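Local coordinates for lactococcal prophage ps3 protein 05 (Staphylococcus epidermidis ATCC 12228, PDB 3G8W) that is probably an acetyltransferase of the GNAT family, which would transfer an acetyl group from acetyl-coenzyme A to a substrate not yet identified, at residues E65-C70 with E96-E101; C70-M75 with I107-E112; E101-I106 with K130-S135; L118-A123 with I136-L141. One frame throughout, in Å; residues are numbered along the deposited sequence.

Contact 1: residues E65-C70 with E96-E101; sequences ELVATC and EIVNRE
Val-67 and Ala-68 of strand 65-74 turn toward the first turns of helix 96-112, and both meet Val-98. The apolar part of this contact rests on a single methyl of the helix: Val-98 CG1 lies 3.8 Å from Val-67 CG1 and 4.1 Å from Ala-68 CB. The two valines meet with their side chains roughly at right angles, branch against branch. In Val-98, with CG1 anti to the backbone N (chi1 175°), it is this branch, not CG2, that meets the strand.

That two successive strand residues can face the same helix is explained by the backbone. Val-67 and Ala-68 both sit opposite Ala-60 of strand 55-62 in a classic beta bulge, which breaks the usual alternation of sides.

The polar part is carried by Asn-99, one residue further along the helix. Its OD1 passes 4.2 Å from Ala-68 CB, a packing contact only. The amide's real partner is Asn-89 on strand 83-91: Asn-99 ND2 donates to Asn-89 OD1, while Asn-89 ND2 is bonded to Thr-69 O, so Asn-89 links the buried Asn-99 of the helix to the backbone of the strand. No hydrogen bond joins the two segments themselves.

The axes of the two segments come within 8.4 Å of each other, with their N-to-C directions 51° apart. Helix 15-24 covers the other face of the strand, packing on Leu-66 and Thr-69. Strand 83-91 runs alongside, where Val-91 touches both Ala-68 and Asn-99, and helix 127-136 brings Phe-132 against Asn-99.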
loop_
_atom_site.group_PDB
_atom_site.type_symbol
_atom_site.label_atom_id
_atom_site.label_comp_id
_atom_site.label_asym_id
_atom_site.label_seq_id
_atom_site.Cartn_x
_atom_site.Cartn_y
_atom_site.Cartn_z
ATOM N N GLU B 65 1.971 -11.742 -30.207
ATOM C CA GLU B 65 1.227 -12.192 -29.031
ATOM C C GLU B 65 1.859 -11.786 -27.695
ATOM O O GLU B 65 3.044 -12.008 -27.440
ATOM C CB GLU B 65 1.001 -13.714 -29.092
ATOM C CG GLU B 65 -0.378 -14.179 -29.602
ATOM C CD GLU B 65 -0.638 -13.879 -31.089
ATOM O OE1 GLU B 65 -0.801 -14.834 -31.894
ATOM O OE2 GLU B 65 -0.696 -12.686 -31.460
ATOM N N LEU B 66 1.051 -11.176 -26.845
ATOM C CA LEU B 66 1.458 -10.945 -25.474
ATOM C C LEU B 66 1.404 -12.294 -24.746
ATOM O O LEU B 66 0.407 -13.012 -24.827
ATOM C CB LEU B 66 0.553 -9.900 -24.817
ATOM C CG LEU B 66 0.923 -9.455 -23.401
ATOM C CD1 LEU B 66 2.315 -8.819 -23.312
ATOM C CD2 LEU B 66 -0.154 -8.531 -22.851
ATOM N N VAL B 67 2.480 -12.648 -24.053
ATOM C CA VAL B 67 2.650 -14.023 -23.566
ATOM C C VAL B 67 2.725 -14.065 -22.051
ATOM O O VAL B 67 2.244 -14.997 -21.410
ATOM C CB VAL B 67 3.890 -14.680 -24.197
ATOM C CG1 VAL B 67 4.206 -15.976 -23.530
ATOM C CG2 VAL B 67 3.645 -14.928 -25.665
ATOM N N ALA B 68 3.329 -13.040 -21.478
ATOM C CA ALA B 68 3.311 -12.884 -20.045
ATOM C C ALA B 68 3.096 -11.414 -19.696
ATOM O O ALA B 68 3.152 -10.550 -20.574
ATOM C CB ALA B 68 4.604 -13.429 -19.443
ATOM N N THR B 69 2.839 -11.151 -18.412
ATOM C CA THR B 69 2.544 -9.795 -17.921
ATOM C C THR B 69 2.817 -9.679 -16.435
ATOM O O THR B 69 2.674 -10.655 -15.691
ATOM C CB THR B 69 1.075 -9.400 -18.187
ATOM O OG1 THR B 69 1.039 -8.186 -18.944
ATOM C CG2 THR B 69 0.277 -9.241 -16.884
ATOM N N CYS B 70 3.204 -8.489 -15.992
ATOM C CA CYS B 70 3.358 -8.248 -14.571
ATOM C C CYS B 70 3.388 -6.765 -14.262
ATOM O O CYS B 70 3.998 -6.006 -15.003
ATOM C CB CYS B 70 4.636 -8.896 -14.088
ATOM S SG CYS B 70 4.704 -8.954 -12.327
ATOM N N GLU B 96 6.753 -21.022 -17.683
ATOM C CA GLU B 96 7.649 -20.491 -16.680
ATOM C C GLU B 96 8.990 -20.007 -17.212
ATOM O O GLU B 96 9.599 -19.129 -16.605
ATOM C CB GLU B 96 7.910 -21.538 -15.629
ATOM C CG GLU B 96 7.319 -21.221 -14.296
ATOM C CD GLU B 96 7.826 -22.178 -13.232
ATOM O OE1 GLU B 96 7.232 -22.219 -12.116
ATOM O OE2 GLU B 96 8.827 -22.894 -13.533
ATOM N N ILE B 97 9.480 -20.592 -18.303
ATOM C CA ILE B 97 10.748 -20.144 -18.870
ATOM C C ILE B 97 10.598 -18.670 -19.206
ATOM O O ILE B 97 11.501 -17.859 -18.955
ATOM C CB ILE B 97 11.142 -20.940 -20.123
ATOM C CG1 ILE B 97 11.851 -22.233 -19.739
ATOM C CG2 ILE B 97 12.084 -20.159 -20.993
ATOM C CD1 ILE B 97 10.940 -23.400 -19.559
ATOM N N VAL B 98 9.423 -18.342 -19.739
ATOM C CA VAL B 98 9.085 -17.004 -20.191
ATOM C C VAL B 98 8.850 -16.050 -19.023
ATOM O O VAL B 98 9.354 -14.935 -19.037
ATOM C CB VAL B 98 7.837 -17.044 -21.110
ATOM C CG1 VAL B 98 7.396 -15.655 -21.496
ATOM C CG2 VAL B 98 8.132 -17.868 -22.353
ATOM N N ASN B 99 8.079 -16.477 -18.025
ATOM C CA ASN B 99 7.798 -15.628 -16.868
ATOM C C ASN B 99 9.095 -15.286 -16.126
ATOM O O ASN B 99 9.333 -14.138 -15.776
ATOM C CB ASN B 99 6.793 -16.302 -15.924
ATOM C CG ASN B 99 6.064 -15.304 -15.023
ATOM O OD1 ASN B 99 5.485 -14.322 -15.483
ATOM N ND2 ASN B 99 6.072 -15.568 -13.732
ATOM N N ARG B 100 9.942 -16.294 -15.905
ATOM C CA ARG B 100 11.242 -16.105 -15.267
ATOM C C ARG B 100 12.015 -15.031 -16.008
ATOM O O ARG B 100 12.647 -14.189 -15.391
ATOM C CB ARG B 100 12.023 -17.404 -15.212
ATOM C CG ARG B 100 13.373 -17.277 -14.613
ATOM C CD ARG B 100 14.061 -18.629 -14.455
ATOM N NE ARG B 100 13.221 -19.650 -13.814
ATOM C CZ ARG B 100 13.054 -19.801 -12.498
ATOM N NH1 ARG B 100 13.664 -19.006 -11.639
ATOM N NH2 ARG B 100 12.268 -20.754 -12.032
ATOM N N GLU B 101 11.941 -15.026 -17.327
ATOM C CA GLU B 101 12.635 -14.004 -18.089
ATOM C C GLU B 101 11.994 -12.629 -17.859
ATOM O O GLU B 101 12.686 -11.611 -17.750
ATOM C CB GLU B 101 12.644 -14.377 -19.560
ATOM C CG GLU B 101 13.813 -13.845 -20.331
ATOM C CD GLU B 101 13.755 -14.276 -21.792
ATOM O OE1 GLU B 101 13.727 -13.380 -22.684
ATOM O OE2 GLU B 101 13.721 -15.518 -22.048
#

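Contact 2: residues C70-M75 with I107-E112; sequences CTLKQM and IQYAKE
Leu-72 points from near the C-terminal end of strand 65-74 toward the last turns of helix 96-112, and its CD2 methyl reaches the ring of Tyr-109. The approach is edge-on: CD2 sits near the ring plane, 3.9 Å from Tyr-109 CD1, rather than over a face. In both side chains CG is anti to the backbone N (chi1 -162° in Leu-72 and 174° in Tyr-109), and they meet at an oblique angle. A looser touch lies one residue along the helix, where the same CD2 comes within 4.4 Å of Ala-110 CB. The nearest CA atoms across the two segments are those of Leu-72 and Ala-110, 8.5 Å apart.

The Tyr-109 ring also meets that of Phe-58 on strand 55-62 edge-to-face.

With no polar bond across it, this is hydrophobic packing between a central strand and the helix laid over the sheet. Such helix-on-sheet packing belongs to the alpha/beta core of the GNAT fold, in which the helix following the fourth main strand covers one side of the sheet.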
loop_
_atom_site.group_PDB
_atom_site.type_symbol
_atom_site.label_atom_id
_atom_site.label_comp_id
_atom_site.label_asym_id
_atom_site.label_seq_id
_atom_site.Cartn_x
_atom_site.Cartn_y
_atom_site.Cartn_z
ATOM N N CYS B 70 3.204 -8.489 -15.992
ATOM C CA CYS B 70 3.358 -8.248 -14.571
ATOM C C CYS B 70 3.388 -6.765 -14.262
ATOM O O CYS B 70 3.998 -6.006 -15.003
ATOM C CB CYS B 70 4.636 -8.896 -14.088
ATOM S SG CYS B 70 4.704 -8.954 -12.327
ATOM N N THR B 71 2.736 -6.346 -13.180
ATOM C CA THR B 71 2.752 -4.928 -12.791
ATOM C C THR B 71 3.825 -4.576 -11.772
ATOM O O THR B 71 4.012 -5.272 -10.790
ATOM C CB THR B 71 1.400 -4.457 -12.228
ATOM O OG1 THR B 71 0.449 -4.397 -13.284
ATOM C CG2 THR B 71 1.515 -3.073 -11.640
ATOM N N LEU B 72 4.512 -3.468 -12.011
ATOM C CA LEU B 72 5.358 -2.873 -10.990
ATOM C C LEU B 72 4.713 -1.596 -10.481
ATOM O O LEU B 72 4.497 -0.630 -11.246
ATOM C CB LEU B 72 6.766 -2.597 -11.524
ATOM C CG LEU B 72 7.802 -2.386 -10.420
ATOM C CD1 LEU B 72 7.756 -3.515 -9.393
ATOM C CD2 LEU B 72 9.198 -2.244 -11.007
ATOM N N LYS B 73 4.389 -1.602 -9.195
ATOM C CA LYS B 73 3.792 -0.433 -8.555
ATOM C C LYS B 73 4.776 0.081 -7.526
ATOM O O LYS B 73 4.976 -0.521 -6.482
ATOM C CB LYS B 73 2.434 -0.782 -7.920
ATOM C CG LYS B 73 1.523 0.410 -7.647
ATOM C CD LYS B 73 1.839 1.152 -6.325
ATOM C CE LYS B 73 1.217 2.593 -6.346
ATOM N NZ LYS B 73 1.648 3.523 -5.226
ATOM N N GLN B 74 5.439 1.171 -7.859
ATOM C CA GLN B 74 6.366 1.805 -6.946
ATOM C C GLN B 74 5.559 2.714 -6.008
ATOM O O GLN B 74 4.528 3.246 -6.394
ATOM C CB GLN B 74 7.407 2.576 -7.736
ATOM C CG GLN B 74 8.559 3.047 -6.921
ATOM C CD GLN B 74 9.473 3.960 -7.694
ATOM O OE1 GLN B 74 9.273 4.205 -8.886
ATOM N NE2 GLN B 74 10.487 4.473 -7.025
HETATM N N MSE B 75 5.998 2.870 -4.769
HETATM C CA MSE B 75 5.158 3.538 -3.788
HETATM C C MSE B 75 5.480 4.975 -3.884
HETATM O O MSE B 75 6.449 5.406 -3.269
HETATM C CB MSE B 75 5.505 3.110 -2.365
HETATM C CG MSE B 75 5.992 1.720 -2.229
HETATM SE SE MSE B 75 4.609 0.761 -1.347
HETATM C CE MSE B 75 5.104 0.964 0.538
ATOM N N ILE B 107 13.161 -6.860 -12.576
ATOM C CA ILE B 107 14.171 -6.586 -11.566
ATOM C C ILE B 107 15.200 -5.591 -12.091
ATOM O O ILE B 107 15.545 -4.624 -11.399
ATOM C CB ILE B 107 14.840 -7.862 -11.034
ATOM C CG1 ILE B 107 13.821 -8.679 -10.231
ATOM C CG2 ILE B 107 15.998 -7.502 -10.135
ATOM C CD1 ILE B 107 14.352 -9.995 -9.711
ATOM N N GLN B 108 15.654 -5.793 -13.325
ATOM C CA GLN B 108 16.656 -4.906 -13.890
ATOM C C GLN B 108 16.144 -3.476 -13.975
ATOM O O GLN B 108 16.891 -2.535 -13.712
ATOM C CB GLN B 108 17.141 -5.390 -15.257
ATOM C CG GLN B 108 18.532 -4.842 -15.654
ATOM C CD GLN B 108 19.618 -5.168 -14.612
ATOM O OE1 GLN B 108 19.496 -6.127 -13.836
ATOM N NE2 GLN B 108 20.678 -4.368 -14.593
ATOM N N TYR B 109 14.874 -3.326 -14.335
ATOM C CA TYR B 109 14.239 -2.027 -14.393
ATOM C C TYR B 109 14.194 -1.369 -12.999
ATOM O O TYR B 109 14.491 -0.166 -12.856
ATOM C CB TYR B 109 12.832 -2.163 -14.952
ATOM C CG TYR B 109 12.064 -0.865 -14.909
ATOM C CD1 TYR B 109 11.206 -0.565 -13.838
ATOM C CD2 TYR B 109 12.211 0.089 -15.937
ATOM C CE1 TYR B 109 10.500 0.636 -13.804
ATOM C CE2 TYR B 109 11.515 1.291 -15.911
ATOM C CZ TYR B 109 10.663 1.555 -14.851
ATOM O OH TYR B 109 9.980 2.743 -14.839
ATOM N N ALA B 110 13.815 -2.166 -11.989
ATOM C CA ALA B 110 13.738 -1.704 -10.598
ATOM C C ALA B 110 15.063 -1.079 -10.184
ATOM O O ALA B 110 15.090 0.096 -9.794
ATOM C CB ALA B 110 13.361 -2.837 -9.650
ATOM N N LYS B 111 16.143 -1.867 -10.287
ATOM C CA LYS B 111 17.498 -1.398 -10.003
ATOM C C LYS B 111 17.737 -0.048 -10.663
ATOM O O LYS B 111 18.249 0.867 -10.032
ATOM C CB LYS B 111 18.554 -2.383 -10.521
ATOM C CG LYS B 111 18.621 -3.749 -9.842
ATOM C CD LYS B 111 20.055 -4.307 -9.860
ATOM C CE LYS B 111 20.997 -3.388 -9.035
ATOM N NZ LYS B 111 22.450 -3.768 -9.028
ATOM N N GLU B 112 17.348 0.070 -11.933
ATOM C CA GLU B 112 17.642 1.255 -12.740
ATOM C C GLU B 112 16.780 2.454 -12.342
ATOM O O GLU B 112 17.046 3.578 -12.731
ATOM C CB GLU B 112 17.528 0.939 -14.251
ATOM C CG GLU B 112 18.541 -0.114 -14.770
ATOM C CD GLU B 112 18.210 -0.685 -16.163
ATOM O OE1 GLU B 112 18.276 0.054 -17.157
ATOM O OE2 GLU B 112 17.911 -1.892 -16.274
#

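Contact 3: residues E101-I106 with K130-S135; sequences ELINHI and KVFFSS
Ile-103 meets Phe-132 and Phe-133 where helices 96-112 and 127-136 come together, and its CG1 carries nearly all of the tight packing. This methylene lies 3.9 Å from Phe-132 CE2, at the ring edge and close to its plane, and equally 3.9 Å from Phe-133 CE1, which it approaches obliquely. Ile-103 CD1 adds a touch to Phe-133 CE1 at 4.1 Å. The phenylalanines brace each other as well: Phe-132 presents its edge to a face of Phe-133, with CD2 3.8 Å above the plane and over the ring centre. CG is anti to the backbone N in Phe-132 (chi1 -177°) but anti to the carbonyl carbon in Phe-133 (-73°), which lets neighbouring positions on the helix turn their rings to the same isoleucine.

Beyond this cluster the two segments make no other contact. Glu-101, Asn-104, Ser-134 and Ser-135 are exposed, and none touches the other segment. Ser-135 OG instead donates to Phe-132 O within its own turn at 2.8 Å, on a lone pair in the carbonyl plane, and also bonds to NH1 of Arg-100.

The contact is therefore purely apolar: buried hydrocarbon against ring carbon, with no hydrogen bond to set a direction.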
loop_
_atom_site.group_PDB
_atom_site.type_symbol
_atom_site.label_atom_id
_atom_site.label_comp_id
_atom_site.label_asym_id
_atom_site.label_seq_id
_atom_site.Cartn_x
_atom_site.Cartn_y
_atom_site.Cartn_z
ATOM N N GLU B 101 11.941 -15.026 -17.327
ATOM C CA GLU B 101 12.635 -14.004 -18.089
ATOM C C GLU B 101 11.994 -12.629 -17.859
ATOM O O GLU B 101 12.686 -11.611 -17.750
ATOM C CB GLU B 101 12.644 -14.377 -19.560
ATOM C CG GLU B 101 13.813 -13.845 -20.331
ATOM C CD GLU B 101 13.755 -14.276 -21.792
ATOM O OE1 GLU B 101 13.727 -13.380 -22.684
ATOM O OE2 GLU B 101 13.721 -15.518 -22.048
ATOM N N LEU B 102 10.668 -12.608 -17.780
ATOM C CA LEU B 102 9.926 -11.392 -17.475
ATOM C C LEU B 102 10.278 -10.802 -16.081
ATOM O O LEU B 102 10.576 -9.605 -15.986
ATOM C CB LEU B 102 8.431 -11.697 -17.556
ATOM C CG LEU B 102 7.342 -10.696 -17.926
ATOM C CD1 LEU B 102 6.311 -10.740 -16.849
ATOM C CD2 LEU B 102 7.831 -9.291 -18.102
ATOM N N ILE B 103 10.250 -11.635 -15.018
ATOM C CA ILE B 103 10.521 -11.162 -13.646
ATOM C C ILE B 103 11.909 -10.546 -13.606
ATOM O O ILE B 103 12.081 -9.450 -13.080
ATOM C CB ILE B 103 10.299 -12.249 -12.527
ATOM C CG1 ILE B 103 8.816 -12.615 -12.403
ATOM C CG2 ILE B 103 10.785 -11.781 -11.156
ATOM C CD1 ILE B 103 7.855 -11.473 -12.680
ATOM N N ASN B 104 12.873 -11.214 -14.224
ATOM C CA ASN B 104 14.214 -10.671 -14.351
ATOM C C ASN B 104 14.293 -9.305 -15.010
ATOM O O ASN B 104 15.017 -8.447 -14.523
ATOM C CB ASN B 104 15.130 -11.648 -15.050
ATOM C CG ASN B 104 15.857 -12.574 -14.074
ATOM O OD1 ASN B 104 16.900 -13.125 -14.421
ATOM N ND2 ASN B 104 15.331 -12.745 -12.859
ATOM N N HIS B 105 13.543 -9.092 -16.088
ATOM C CA HIS B 105 13.531 -7.796 -16.767
ATOM C C HIS B 105 13.060 -6.776 -15.745
ATOM O O HIS B 105 13.667 -5.708 -15.579
ATOM C CB HIS B 105 12.575 -7.821 -17.971
ATOM C CG HIS B 105 12.603 -6.580 -18.815
ATOM N ND1 HIS B 105 12.052 -5.380 -18.408
ATOM C CD2 HIS B 105 13.084 -6.361 -20.063
ATOM C CE1 HIS B 105 12.216 -4.471 -19.354
ATOM N NE2 HIS B 105 12.833 -5.043 -20.371
ATOM N N ILE B 106 11.994 -7.131 -15.029
ATOM C CA ILE B 106 11.378 -6.209 -14.092
ATOM C C ILE B 106 12.345 -5.892 -12.968
ATOM O O ILE B 106 12.377 -4.770 -12.492
ATOM C CB ILE B 106 10.019 -6.708 -13.566
ATOM C CG1 ILE B 106 9.000 -6.806 -14.717
ATOM C CG2 ILE B 106 9.517 -5.793 -12.466
ATOM C CD1 ILE B 106 7.589 -7.204 -14.266
ATOM N N LYS B 130 4.638 -19.509 -4.858
ATOM C CA LYS B 130 5.605 -19.394 -3.771
ATOM C C LYS B 130 6.935 -19.982 -4.196
ATOM O O LYS B 130 7.986 -19.368 -4.000
ATOM C CB LYS B 130 5.105 -20.073 -2.490
ATOM C CG LYS B 130 4.427 -19.075 -1.499
ATOM C CD LYS B 130 4.763 -19.424 -0.031
ATOM C CE LYS B 130 3.612 -20.191 0.628
ATOM N NZ LYS B 130 2.475 -19.241 0.940
ATOM N N VAL B 131 6.860 -21.175 -4.789
ATOM C CA VAL B 131 8.000 -21.865 -5.363
ATOM C C VAL B 131 8.661 -21.051 -6.500
ATOM O O VAL B 131 9.885 -20.857 -6.523
ATOM C CB VAL B 131 7.598 -23.261 -5.884
ATOM C CG1 VAL B 131 8.785 -23.934 -6.529
ATOM C CG2 VAL B 131 7.053 -24.103 -4.760
ATOM N N PHE B 132 7.868 -20.570 -7.442
ATOM C CA PHE B 132 8.439 -19.745 -8.470
ATOM C C PHE B 132 9.213 -18.534 -7.908
ATOM O O PHE B 132 10.420 -18.396 -8.156
ATOM C CB PHE B 132 7.372 -19.310 -9.452
ATOM C CG PHE B 132 7.905 -18.512 -10.595
ATOM C CD1 PHE B 132 8.672 -19.122 -11.580
ATOM C CD2 PHE B 132 7.629 -17.135 -10.683
ATOM C CE1 PHE B 132 9.166 -18.379 -12.638
ATOM C CE2 PHE B 132 8.127 -16.361 -11.743
ATOM C CZ PHE B 132 8.889 -16.969 -12.734
ATOM N N PHE B 133 8.537 -17.673 -7.141
ATOM C CA PHE B 133 9.163 -16.392 -6.748
ATOM C C PHE B 133 10.271 -16.630 -5.785
ATOM O O PHE B 133 11.227 -15.877 -5.684
ATOM C CB PHE B 133 8.146 -15.397 -6.190
ATOM C CG PHE B 133 7.270 -14.825 -7.256
ATOM C CD1 PHE B 133 7.734 -13.771 -8.053
ATOM C CD2 PHE B 133 6.007 -15.377 -7.508
ATOM C CE1 PHE B 133 6.950 -13.253 -9.084
ATOM C CE2 PHE B 133 5.202 -14.865 -8.514
ATOM C CZ PHE B 133 5.667 -13.796 -9.316
ATOM N N SER B 134 10.134 -17.730 -5.094
ATOM C CA SER B 134 11.080 -18.088 -4.113
ATOM C C SER B 134 12.354 -18.486 -4.850
ATOM O O SER B 134 13.472 -18.159 -4.445
ATOM C CB SER B 134 10.480 -19.221 -3.349
ATOM O OG SER B 134 11.481 -19.850 -2.657
ATOM N N SER B 135 12.171 -19.149 -5.979
ATOM C CA SER B 135 13.289 -19.641 -6.752
ATOM C C SER B 135 13.999 -18.466 -7.400
ATOM O O SER B 135 15.150 -18.575 -7.814
ATOM C CB SER B 135 12.796 -20.599 -7.808
ATOM O OG SER B 135 12.581 -19.926 -9.016
#

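Contact 4: residues L118-A123 with I136-L141; sequences LMIAIA and IGFENL
Phe-138 belongs to a beta-alpha-beta crossover: strand 117-123 leads through helix 127-136 into strand 139-150, its parallel partner two places across the sheet, and here the return from the helix packs back on Leu-118 and Ile-120. The helix ends in a Schellman motif, with Gly-137 at a positive phi of 132°, and the backbone N of Phe-138 probably bonds back to the carbonyl O of Phe-133.

Ile-120 CG2 comes closest, 3.8 Å from both CD1 and CE1 of Phe-138 and oblique to the ring, and the two side chains stand about at right angles. Leu-118 O lies 4.0 Å from Phe-138 CE1, obliquely to the ring, and Leu-118 CB 4.2 Å from the same atom. Within the turn itself Ile-136 CG2 lies at the ring edge in its plane, and Tyr-162 of the intervening strand 153-163 meets the ring with the planes inclined.

Met-119 starts away from segment 136-141, and its side chain lies about 3 Å from a bound molecule of cyclohexylaminoethane sulfonic acid, probably from the crystallisation liquor. Modelled as selenomethionine and bent in mid-chain, Met-119 places its CE methyl 3.9 Å from CD2 of Leu-141.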
loop_
_atom_site.group_PDB
_atom_site.type_symbol
_atom_site.label_atom_id
_atom_site.label_comp_id
_atom_site.label_asym_id
_atom_site.label_seq_id
_atom_site.Cartn_x
_atom_site.Cartn_y
_atom_site.Cartn_z
ATOM N N LEU B 118 11.782 -5.147 -3.498
ATOM C CA LEU B 118 10.539 -5.587 -4.126
ATOM C C LEU B 118 9.764 -6.482 -3.182
ATOM O O LEU B 118 10.358 -7.333 -2.500
ATOM C CB LEU B 118 10.803 -6.340 -5.422
ATOM C CG LEU B 118 11.473 -5.523 -6.531
ATOM C CD1 LEU B 118 11.754 -6.389 -7.763
ATOM C CD2 LEU B 118 10.666 -4.298 -6.915
HETATM N N MSE B 119 8.446 -6.271 -3.144
HETATM C CA MSE B 119 7.539 -7.122 -2.418
HETATM C C MSE B 119 6.412 -7.668 -3.294
HETATM O O MSE B 119 5.947 -7.026 -4.241
HETATM C CB MSE B 119 6.932 -6.377 -1.238
HETATM C CG MSE B 119 7.781 -6.320 0.005
HETATM SE SE MSE B 119 7.369 -4.656 0.925
HETATM C CE MSE B 119 5.704 -5.047 1.803
ATOM N N ILE B 120 5.955 -8.857 -2.943
ATOM C CA ILE B 120 4.802 -9.467 -3.571
ATOM C C ILE B 120 4.009 -10.185 -2.494
ATOM O O ILE B 120 4.580 -10.794 -1.592
ATOM C CB ILE B 120 5.201 -10.412 -4.750
ATOM C CG1 ILE B 120 3.970 -10.888 -5.512
ATOM C CG2 ILE B 120 6.155 -11.562 -4.322
ATOM C CD1 ILE B 120 4.268 -11.085 -7.011
ATOM N N ALA B 121 2.690 -10.054 -2.572
ATOM C CA ALA B 121 1.777 -10.771 -1.702
ATOM C C ALA B 121 1.222 -11.922 -2.508
ATOM O O ALA B 121 0.663 -11.721 -3.596
ATOM C CB ALA B 121 0.662 -9.860 -1.233
ATOM N N ILE B 122 1.404 -13.139 -1.996
ATOM C CA ILE B 122 0.916 -14.355 -2.673
ATOM C C ILE B 122 -0.071 -15.070 -1.779
ATOM O O ILE B 122 0.173 -15.196 -0.576
ATOM C CB ILE B 122 2.061 -15.311 -3.028
ATOM C CG1 ILE B 122 3.060 -14.594 -3.941
ATOM C CG2 ILE B 122 1.505 -16.507 -3.738
ATOM C CD1 ILE B 122 4.452 -15.203 -4.033
ATOM N N ALA B 123 -1.183 -15.515 -2.373
ATOM C CA ALA B 123 -2.234 -16.250 -1.656
ATOM C C ALA B 123 -1.680 -17.515 -1.028
ATOM O O ALA B 123 -1.104 -18.351 -1.710
ATOM C CB ALA B 123 -3.370 -16.591 -2.593
ATOM N N ILE B 136 13.315 -17.336 -7.479
ATOM C CA ILE B 136 13.938 -16.151 -8.011
ATOM C C ILE B 136 14.824 -15.435 -6.965
ATOM O O ILE B 136 15.815 -14.795 -7.324
ATOM C CB ILE B 136 12.889 -15.253 -8.676
ATOM C CG1 ILE B 136 12.613 -15.807 -10.064
ATOM C CG2 ILE B 136 13.340 -13.821 -8.754
ATOM C CD1 ILE B 136 11.270 -15.433 -10.564
ATOM N N GLY B 137 14.503 -15.581 -5.682
ATOM C CA GLY B 137 15.347 -15.032 -4.620
ATOM C C GLY B 137 14.572 -14.260 -3.567
ATOM O O GLY B 137 15.162 -13.661 -2.671
ATOM N N PHE B 138 13.244 -14.293 -3.682
ATOM C CA PHE B 138 12.369 -13.690 -2.718
ATOM C C PHE B 138 12.385 -14.522 -1.465
ATOM O O PHE B 138 12.649 -15.718 -1.505
ATOM C CB PHE B 138 10.964 -13.618 -3.275
ATOM C CG PHE B 138 10.752 -12.522 -4.284
ATOM C CD1 PHE B 138 9.980 -11.418 -3.963
ATOM C CD2 PHE B 138 11.271 -12.615 -5.568
ATOM C CE1 PHE B 138 9.730 -10.401 -4.923
ATOM C CE2 PHE B 138 11.031 -11.603 -6.548
ATOM C CZ PHE B 138 10.265 -10.507 -6.229
ATOM N N GLU B 139 12.144 -13.881 -0.336
ATOM C CA GLU B 139 12.219 -14.543 0.965
ATOM C C GLU B 139 11.060 -14.072 1.785
ATOM O O GLU B 139 10.456 -13.073 1.461
ATOM C CB GLU B 139 13.524 -14.222 1.656
ATOM C CG GLU B 139 14.709 -14.871 0.997
ATOM C CD GLU B 139 16.022 -14.589 1.703
ATOM O OE1 GLU B 139 16.894 -15.487 1.698
ATOM O OE2 GLU B 139 16.188 -13.484 2.270
ATOM N N ASN B 140 10.717 -14.826 2.815
ATOM C CA ASN B 140 9.552 -14.540 3.637
ATOM C C ASN B 140 9.721 -13.250 4.436
ATOM O O ASN B 140 10.748 -13.045 5.069
ATOM C CB ASN B 140 9.294 -15.719 4.581
ATOM C CG ASN B 140 8.769 -16.940 3.853
ATOM O OD1 ASN B 140 7.569 -17.034 3.577
ATOM N ND2 ASN B 140 9.662 -17.895 3.546
ATOM N N LEU B 141 8.714 -12.387 4.385
ATOM C CA LEU B 141 8.683 -11.150 5.170
ATOM C C LEU B 141 7.628 -11.271 6.261
ATOM O O LEU B 141 7.924 -11.131 7.418
ATOM C CB LEU B 141 8.341 -9.965 4.273
ATOM C CG LEU B 141 8.296 -8.576 4.925
ATOM C CD1 LEU B 141 9.688 -8.067 5.347
ATOM C CD2 LEU B 141 7.648 -7.593 3.990
#

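Overall arrangement
All four contacts are largely buried and apolar, and none has a hydrogen bond between its own segments. Contacts 1 and 2 lay the two ends of helix 96-112 on the same strand 65-74; contact 1 differs in having an Asn-99–Asn-89 hydrogen bond beside its methyl packing. Contact 3 joins the middle of that helix to helix 127-136, with an isoleucine set against two phenylalanine rings, where the apolar part of contact 1 has only small aliphatic groups. Contact 4, the largest by buried surface, reaches strand 139-150, an outermost strand of the sheet within the chain. Phe-133 links contacts 3 and 4 by packing on Ile-120 and Ile-122, while Leu-72 and Leu-118 connect contacts 2 and 4.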